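Local structure of proteasome accessory factor B/C (PafBC) (Paenarthrobacter aurescens, 6SJ9) at residues P141-A146 with V632-G637; Q287-L292 with V312-A317. The protein probably regulates transcription in the bacterial DNA damage response, combining winged helix-turn-helix regions with WYL domains. All coordinates share one frame; numbering follows the deposited sequence.

Contact 1. Residues P141-A146 with V632-G637; sequences PRIKPA and VSQHGG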
ATOM      1  N   PRO A 141     -10.120  -3.243   1.627  1.00 60.04           N
ATOM      2  CA  PRO A 141      -9.357  -4.305   2.292  1.00 58.43           C
ATOM      3  C   PRO A 141      -8.188  -4.744   1.422  1.00 56.70           C
ATOM      4  O   PRO A 141      -8.255  -4.748   0.195  1.00 54.32           O
ATOM      5  CB  PRO A 141     -10.382  -5.427   2.464  1.00 54.00           C
ATOM      6  CG  PRO A 141     -11.692  -4.702   2.463  1.00 54.95           C
ATOM      7  CD  PRO A 141     -11.546  -3.584   1.517  1.00 58.91           C
ATOM      8  N   ARG A 142      -7.094  -5.081   2.061  1.00 58.62           N
ATOM      9  CA  ARG A 142      -5.895  -5.424   1.323  1.00 57.28           C
ATOM     10  C   ARG A 142      -5.904  -6.927   1.071  1.00 49.86           C
ATOM     11  O   ARG A 142      -5.846  -7.731   2.012  1.00 54.52           O
ATOM     12  CB  ARG A 142      -4.650  -4.981   2.083  1.00 67.63           C
ATOM     13  CG  ARG A 142      -3.418  -5.121   1.225  1.00 75.28           C
ATOM     14  CD  ARG A 142      -3.397  -4.032   0.184  1.00 81.95           C
ATOM     15  NE  ARG A 142      -2.966  -2.757   0.738  1.00 86.53           N
ATOM     16  CZ  ARG A 142      -1.965  -2.048   0.230  1.00 88.17           C
ATOM     17  NH1 ARG A 142      -1.624  -0.892   0.778  1.00 89.45           N
ATOM     18  NH2 ARG A 142      -1.289  -2.521  -0.816  1.00 87.39           N
ATOM     19  N   ILE A 143      -6.030  -7.302  -0.192  1.00 41.71           N
ATOM     20  CA  ILE A 143      -6.052  -8.691  -0.589  1.00 46.10           C
ATOM     21  C   ILE A 143      -4.687  -9.023  -1.125  1.00 49.38           C
ATOM     22  O   ILE A 143      -4.262  -8.462  -2.134  1.00 52.76           O
ATOM     23  CB  ILE A 143      -7.111  -8.991  -1.639  1.00 48.74           C
ATOM     24  CG1 ILE A 143      -8.471  -8.449  -1.191  1.00 57.01           C
ATOM     25  CG2 ILE A 143      -7.094 -10.531  -1.891  1.00 47.74           C
ATOM     26  CD1 ILE A 143      -9.105  -9.164  -0.069  1.00 55.87           C
ATOM     27  N   LYS A 144      -3.958  -9.882  -0.442  1.00 50.62           N
ATOM     28  CA  LYS A 144      -2.617 -10.160  -0.912  1.00 47.66           C
ATOM     29  C   LYS A 144      -2.364 -11.643  -0.771  1.00 50.99           C
ATOM     30  O   LYS A 144      -3.066 -12.319  -0.021  1.00 56.61           O
ATOM     31  CB  LYS A 144      -1.625  -9.292  -0.123  1.00 46.12           C
ATOM     32  CG  LYS A 144      -1.472  -9.682   1.292  1.00 50.84           C
ATOM     33  CD  LYS A 144      -0.131  -9.230   1.863  1.00 58.41           C
ATOM     34  CE  LYS A 144      -0.380  -8.379   3.099  1.00 66.78           C
ATOM     35  NZ  LYS A 144      -0.181  -6.891   2.936  1.00 73.23           N
ATOM     36  N   PRO A 145      -1.422 -12.197  -1.533  1.00 51.25           N
ATOM     37  CA  PRO A 145      -1.095 -13.613  -1.343  1.00 50.35           C
ATOM     38  C   PRO A 145      -0.481 -13.767   0.037  1.00 50.03           C
ATOM     39  O   PRO A 145       0.232 -12.882   0.506  1.00 53.97           O
ATOM     40  CB  PRO A 145      -0.086 -13.901  -2.454  1.00 51.05           C
ATOM     41  CG  PRO A 145       0.588 -12.570  -2.686  1.00 52.43           C
ATOM     42  CD  PRO A 145      -0.562 -11.560  -2.543  1.00 51.59           C
ATOM     43  N   ALA A 146      -0.798 -14.880   0.685  1.00 48.99           N
ATOM     44  CA  ALA A 146      -0.283 -15.212   2.011  1.00 50.57           C
ATOM     45  C   ALA A 146       1.246 -15.149   2.069  1.00 50.93           C
ATOM     46  O   ALA A 146       1.935 -15.731   1.225  1.00 47.75           O
ATOM     47  CB  ALA A 146      -0.751 -16.618   2.388  1.00 51.16           C
ATOM     48  N   VAL A 632     -10.144  -9.463  11.668  1.00 53.56           N
ATOM     49  CA  VAL A 632     -10.294 -10.866  12.054  1.00 47.94           C
ATOM     50  C   VAL A 632     -11.257 -11.575  11.102  1.00 52.06           C
ATOM     51  O   VAL A 632     -11.039 -12.734  10.709  1.00 52.05           O
ATOM     52  CB  VAL A 632     -10.763 -10.999  13.522  1.00 46.63           C
ATOM     53  CG1 VAL A 632     -11.074 -12.448  13.861  1.00 45.69           C
ATOM     54  CG2 VAL A 632      -9.752 -10.414  14.507  1.00 45.86           C
ATOM     55  N   SER A 633     -12.370 -10.924  10.753  1.00 52.96           N
ATOM     56  CA  SER A 633     -13.298 -11.622   9.869  1.00 53.28           C
ATOM     57  C   SER A 633     -12.727 -11.726   8.463  1.00 49.95           C
ATOM     58  O   SER A 633     -12.881 -12.758   7.811  1.00 53.89           O
ATOM     59  CB  SER A 633     -14.680 -10.943   9.850  1.00 56.34           C
ATOM     60  OG  SER A 633     -14.647  -9.643   9.269  1.00 57.69           O
ATOM     61  N   GLN A 634     -11.989 -10.709   8.004  1.00 48.42           N
ATOM     62  CA  GLN A 634     -11.359 -10.816   6.688  1.00 48.76           C
ATOM     63  C   GLN A 634     -10.554 -12.098   6.576  1.00 50.56           C
ATOM     64  O   GLN A 634     -10.723 -12.880   5.635  1.00 53.13           O
ATOM     65  CB  GLN A 634     -10.434  -9.624   6.426  1.00 46.38           C
ATOM     66  CG  GLN A 634      -9.691  -9.825   5.146  1.00 44.11           C
ATOM     67  CD  GLN A 634      -8.825  -8.659   4.772  1.00 42.85           C
ATOM     68  OE1 GLN A 634      -9.001  -7.559   5.268  1.00 45.89           O
ATOM     69  NE2 GLN A 634      -7.862  -8.908   3.897  1.00 42.85           N
ATOM     70  N   HIS A 635      -9.738 -12.373   7.570  1.00 49.98           N
ATOM     71  CA  HIS A 635      -8.781 -13.462   7.453  1.00 51.66           C
ATOM     72  C   HIS A 635      -9.349 -14.816   7.848  1.00 54.87           C
ATOM     73  O   HIS A 635      -8.612 -15.805   7.844  1.00 56.52           O
ATOM     74  CB  HIS A 635      -7.536 -13.103   8.260  1.00 50.08           C
ATOM     75  CG  HIS A 635      -6.752 -12.037   7.588  1.00 46.29           C
ATOM     76  ND1 HIS A 635      -6.740 -10.733   8.032  1.00 47.25           N
ATOM     77  CD2 HIS A 635      -6.058 -12.052   6.425  1.00 45.83           C
ATOM     78  CE1 HIS A 635      -6.024  -9.998   7.195  1.00 48.13           C
ATOM     79  NE2 HIS A 635      -5.599 -10.774   6.211  1.00 45.52           N
ATOM     80  N   GLY A 636     -10.632 -14.881   8.178  1.00 57.13           N
ATOM     81  CA  GLY A 636     -11.390 -16.124   8.085  1.00 57.52           C
ATOM     82  C   GLY A 636     -10.784 -17.353   8.735  1.00 57.00           C
ATOM     83  O   GLY A 636     -10.720 -18.408   8.105  1.00 56.66           O
ATOM     84  N   GLY A 637     -10.387 -17.248  10.001  1.00 57.87           N
ATOM     85  CA  GLY A 637      -9.849 -18.380  10.729  1.00 62.12           C
ATOM     86  C   GLY A 637      -8.339 -18.397  10.906  1.00 61.52           C
ATOM     87  O   GLY A 637      -7.845 -19.165  11.725  1.00 63.73           O
TER
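With chi1 at 174° and the chain extended beyond CG, Gln634 carries its terminal amide across to Pro141, Arg142 and Ile143. Gln634 NE2 donates a hydrogen bond to Arg142 O at 3.0 Å. The bond is bent, with an N-H...O angle of 139°. The oxygen lies almost in the amide plane of Gln634, but the donor stands above the carbonyl plane, 45° out of it. Glu290 OE2 is a second acceptor for NE2, so two bonds fix the rotation of the amide. At the other end of the amide, Gln634 OE1 rests 3.8 Å from Pro141 CB. Ile143 reaches in with CD1, which comes to 4.2 Å from Gln634 NE2. Behind the amide, Gln634 CG lies over one face of the His635 ring. Arg142 gives the contact its backbone oxygen, while its guanidinium leads away and forms a salt bridge with Glu109. The contact ties the loop between helices 95-118 and 147-159 to the C-terminal end of helix 627-634 in the second WCX domain. Helix 285-294 of the first WCX domain flanks both parts, touching Pro141, Ile143 and Gln634, and helix 645-659 packs on Val632.

Contact 2. Residues Q287-L292 with V312-A317; sequences QLAEEL and VRRLQA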
ATOM      1  N   GLN A 287     -11.238 -14.127  -4.044  1.00 53.63           N
ATOM      2  CA  GLN A 287     -10.812 -12.753  -3.842  1.00 55.46           C
ATOM      3  C   GLN A 287     -11.963 -11.892  -3.340  1.00 58.25           C
ATOM      4  O   GLN A 287     -11.799 -11.151  -2.360  1.00 57.92           O
ATOM      5  CB  GLN A 287     -10.244 -12.182  -5.129  1.00 62.35           C
ATOM      6  CG  GLN A 287      -9.453 -10.953  -4.839  1.00 72.39           C
ATOM      7  CD  GLN A 287      -9.003 -10.265  -6.069  1.00 81.92           C
ATOM      8  OE1 GLN A 287      -9.011 -10.862  -7.152  1.00 86.04           O
ATOM      9  NE2 GLN A 287      -8.539  -9.013  -5.920  1.00 84.07           N
ATOM     10  N   LEU A 288     -13.148 -11.992  -3.989  1.00 54.64           N
ATOM     11  CA  LEU A 288     -14.308 -11.226  -3.532  1.00 54.01           C
ATOM     12  C   LEU A 288     -14.745 -11.652  -2.136  1.00 54.13           C
ATOM     13  O   LEU A 288     -15.128 -10.811  -1.327  1.00 53.61           O
ATOM     14  CB  LEU A 288     -15.479 -11.375  -4.505  1.00 52.38           C
ATOM     15  CG  LEU A 288     -16.677 -10.495  -4.187  1.00 52.04           C
ATOM     16  CD1 LEU A 288     -16.194  -9.053  -4.048  1.00 47.12           C
ATOM     17  CD2 LEU A 288     -17.753 -10.574  -5.274  1.00 52.73           C
ATOM     18  N   ALA A 289     -14.682 -12.950  -1.831  1.00 54.96           N
ATOM     19  CA  ALA A 289     -15.168 -13.413  -0.529  1.00 55.23           C
ATOM     20  C   ALA A 289     -14.309 -12.880   0.608  1.00 51.89           C
ATOM     21  O   ALA A 289     -14.832 -12.531   1.679  1.00 51.83           O
ATOM     22  CB  ALA A 289     -15.211 -14.944  -0.465  1.00 55.09           C
ATOM     23  N   GLU A 290     -12.991 -12.832   0.412  1.00 46.63           N
ATOM     24  CA  GLU A 290     -12.138 -12.245   1.433  1.00 44.79           C
ATOM     25  C   GLU A 290     -12.506 -10.790   1.650  1.00 43.51           C
ATOM     26  O   GLU A 290     -12.610 -10.342   2.782  1.00 44.82           O
ATOM     27  CB  GLU A 290     -10.660 -12.393   1.064  1.00 48.13           C
ATOM     28  CG  GLU A 290      -9.747 -11.796   2.150  1.00 49.83           C
ATOM     29  CD  GLU A 290      -8.259 -12.037   1.891  1.00 48.30           C
ATOM     30  OE1 GLU A 290      -7.950 -12.804   0.978  1.00 47.67           O
ATOM     31  OE2 GLU A 290      -7.399 -11.447   2.596  1.00 49.46           O
ATOM     32  N   GLU A 291     -12.749 -10.044   0.575  1.00 44.64           N
ATOM     33  CA  GLU A 291     -13.157  -8.659   0.741  1.00 45.65           C
ATOM     34  C   GLU A 291     -14.481  -8.573   1.500  1.00 47.14           C
ATOM     35  O   GLU A 291     -14.614  -7.802   2.463  1.00 49.67           O
ATOM     36  CB  GLU A 291     -13.275  -7.963  -0.627  1.00 43.08           C
ATOM     37  CG  GLU A 291     -13.768  -6.528  -0.474  1.00 43.72           C
ATOM     38  CD  GLU A 291     -14.118  -5.870  -1.793  1.00 52.83           C
ATOM     39  OE1 GLU A 291     -13.879  -6.492  -2.842  1.00 56.52           O
ATOM     40  OE2 GLU A 291     -14.688  -4.753  -1.784  1.00 55.19           O
ATOM     41  N   LEU A 292     -15.464  -9.373   1.097  1.00 46.31           N
ATOM     42  CA  LEU A 292     -16.791  -9.267   1.709  1.00 51.07           C
ATOM     43  C   LEU A 292     -16.807  -9.745   3.155  1.00 49.58           C
ATOM     44  O   LEU A 292     -17.415  -9.106   4.003  1.00 55.38           O
ATOM     45  CB  LEU A 292     -17.816 -10.020   0.867  1.00 56.41           C
ATOM     46  CG  LEU A 292     -18.026  -9.506  -0.563  1.00 54.97           C
ATOM     47  CD1 LEU A 292     -19.064 -10.357  -1.269  1.00 52.82           C
ATOM     48  CD2 LEU A 292     -18.488  -8.035  -0.585  1.00 56.31           C
ATOM     49  N   VAL A 312     -19.291 -17.431   4.030  1.00 62.30           N
ATOM     50  CA  VAL A 312     -19.677 -18.176   5.227  1.00 65.93           C
ATOM     51  C   VAL A 312     -18.512 -18.999   5.759  1.00 64.96           C
ATOM     52  O   VAL A 312     -18.237 -18.999   6.963  1.00 69.81           O
ATOM     53  CB  VAL A 312     -20.888 -19.078   4.904  1.00 75.64           C
ATOM     54  CG1 VAL A 312     -21.141 -20.106   6.042  1.00 62.13           C
ATOM     55  CG2 VAL A 312     -22.127 -18.205   4.654  1.00 61.85           C
ATOM     56  N   ARG A 313     -17.761 -19.655   4.869  1.00 60.51           N
ATOM     57  CA  ARG A 313     -16.641 -20.467   5.316  1.00 63.69           C
ATOM     58  C   ARG A 313     -15.636 -19.634   6.104  1.00 63.45           C
ATOM     59  O   ARG A 313     -15.145 -20.068   7.154  1.00 63.72           O
ATOM     60  CB  ARG A 313     -15.977 -21.150   4.121  1.00 69.20           C
ATOM     61  CG  ARG A 313     -14.853 -22.095   4.518  1.00 77.68           C
ATOM     62  CD  ARG A 313     -13.656 -21.933   3.606  1.00 84.61           C
ATOM     63  NE  ARG A 313     -14.087 -21.920   2.211  1.00 93.59           N
ATOM     64  CZ  ARG A 313     -13.472 -21.243   1.243  1.00 96.00           C
ATOM     65  NH1 ARG A 313     -12.398 -20.513   1.537  1.00 95.75           N
ATOM     66  NH2 ARG A 313     -13.938 -21.280  -0.009  1.00 96.84           N
ATOM     67  N   ARG A 314     -15.337 -18.420   5.631  1.00 61.37           N
ATOM     68  CA  ARG A 314     -14.353 -17.590   6.333  1.00 56.27           C
ATOM     69  C   ARG A 314     -14.906 -17.107   7.655  1.00 56.81           C
ATOM     70  O   ARG A 314     -14.234 -17.192   8.684  1.00 58.82           O
ATOM     71  CB  ARG A 314     -13.964 -16.389   5.474  1.00 54.10           C
ATOM     72  CG  ARG A 314     -13.598 -16.783   4.087  1.00 57.49           C
ATOM     73  CD  ARG A 314     -13.267 -15.576   3.291  1.00 61.74           C
ATOM     74  NE  ARG A 314     -11.957 -15.223   3.697  1.00 63.06           N
ATOM     75  CZ  ARG A 314     -10.899 -15.600   3.018  1.00 62.27           C
ATOM     76  NH1 ARG A 314      -9.683 -15.286   3.482  1.00 54.15           N
ATOM     77  NH2 ARG A 314     -11.099 -16.244   1.860  1.00 65.29           N
ATOM     78  N   LEU A 315     -16.159 -16.648   7.651  1.00 58.27           N
ATOM     79  CA  LEU A 315     -16.787 -16.212   8.887  1.00 58.57           C
ATOM     80  C   LEU A 315     -16.859 -17.366   9.876  1.00 63.48           C
ATOM     81  O   LEU A 315     -16.621 -17.189  11.083  1.00 66.07           O
ATOM     82  CB  LEU A 315     -18.192 -15.664   8.596  1.00 57.47           C
ATOM     83  CG  LEU A 315     -18.290 -14.466   7.653  1.00 57.47           C
ATOM     84  CD1 LEU A 315     -19.736 -14.121   7.289  1.00 59.94           C
ATOM     85  CD2 LEU A 315     -17.623 -13.269   8.281  1.00 56.19           C
ATOM     86  N   GLN A 316     -17.202 -18.558   9.375  1.00 65.02           N
ATOM     87  CA  GLN A 316     -17.344 -19.719  10.249  1.00 67.16           C
ATOM     88  C   GLN A 316     -16.000 -20.192  10.749  1.00 64.94           C
ATOM     89  O   GLN A 316     -15.851 -20.529  11.930  1.00 66.65           O
ATOM     90  CB  GLN A 316     -18.078 -20.848   9.536  1.00 68.37           C
ATOM     91  CG  GLN A 316     -18.415 -21.983  10.478  1.00 72.78           C
ATOM     92  CD  GLN A 316     -19.313 -21.533  11.606  1.00 73.22           C
ATOM     93  OE1 GLN A 316     -20.436 -21.087  11.385  1.00 73.25           O
ATOM     94  NE2 GLN A 316     -18.811 -21.642  12.833  1.00 75.25           N
ATOM     95  N   ALA A 317     -15.002 -20.189   9.883  1.00 61.26           N
ATOM     96  CA  ALA A 317     -13.695 -20.592  10.356  1.00 59.19           C
ATOM     97  C   ALA A 317     -13.184 -19.605  11.408  1.00 62.15           C
ATOM     98  O   ALA A 317     -12.515 -20.010  12.366  1.00 65.49           O
ATOM     99  CB  ALA A 317     -12.761 -20.772   9.159  1.00 52.83           C
TER
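Arg314 lies across Ala289 and Glu290, where two helices of the first WCX domain meet. The strand order of this domain, 2-3-1-4, is that of a ferredoxin-like fold. Helix 285-294 is the second helix of its beta-alpha-beta-beta-alpha-beta unit, and helix 305-323 follows the last strand. Along helix 305-323, Val312 turns to Tyr662 and Arg313 forms a salt bridge with Glu286, at the start of the partner helix. Arg314 then carries the contact. Its CB is directed at helix 285-294, and the chain bends at chi3 (78°) to lay the guanidinium over the backbone and side chain of Glu290. Arg314 CD comes first, 3.8 Å from Ala289 O and 4.3 Å from Ala289 CB. Arg314 NE follows at 3.7 Å from Glu290 CA, and its hydrogen bond goes to Gln634 O. Glu290 CB sits over the centre of one guanidinium face. The next two residues, Leu315 and Gln316, pack against helix 645-659. The Glu290 carboxylate has its strongest polar partner in Gln634, not in the arginine. The carboxylate and guanidinium planes are nearly parallel, 11° apart, but offset in height. Glu290 OE1 lies well out of the guanidinium plane, and the long salt bridge to Arg314 NH1, 3.9 Å, is one of charge, with no N-H directed at the oxygen.

In the fold
Both contacts are partly buried, and their centres lie about 8 Å apart on the same side of the chain's centre. Contact 2 is local. It joins two helices of one WCX domain, and along the chain it is nested inside the loop closed by contact 1. Contact 1 is long-range and brings a linker loop to the second WCX domain. Their chemistry differs accordingly. Contact 1 depends on a neutral amide meeting a backbone carbonyl, whereas contact 2 lays a charged guanidinium over the helix surface at Glu290, with only a long salt bridge across. Helix 285-294 serves both: its Glu290 holds Gln634, and the two WCX domains meet here. Ile143 CD1 also packs 3.5 Å from Glu290 CG.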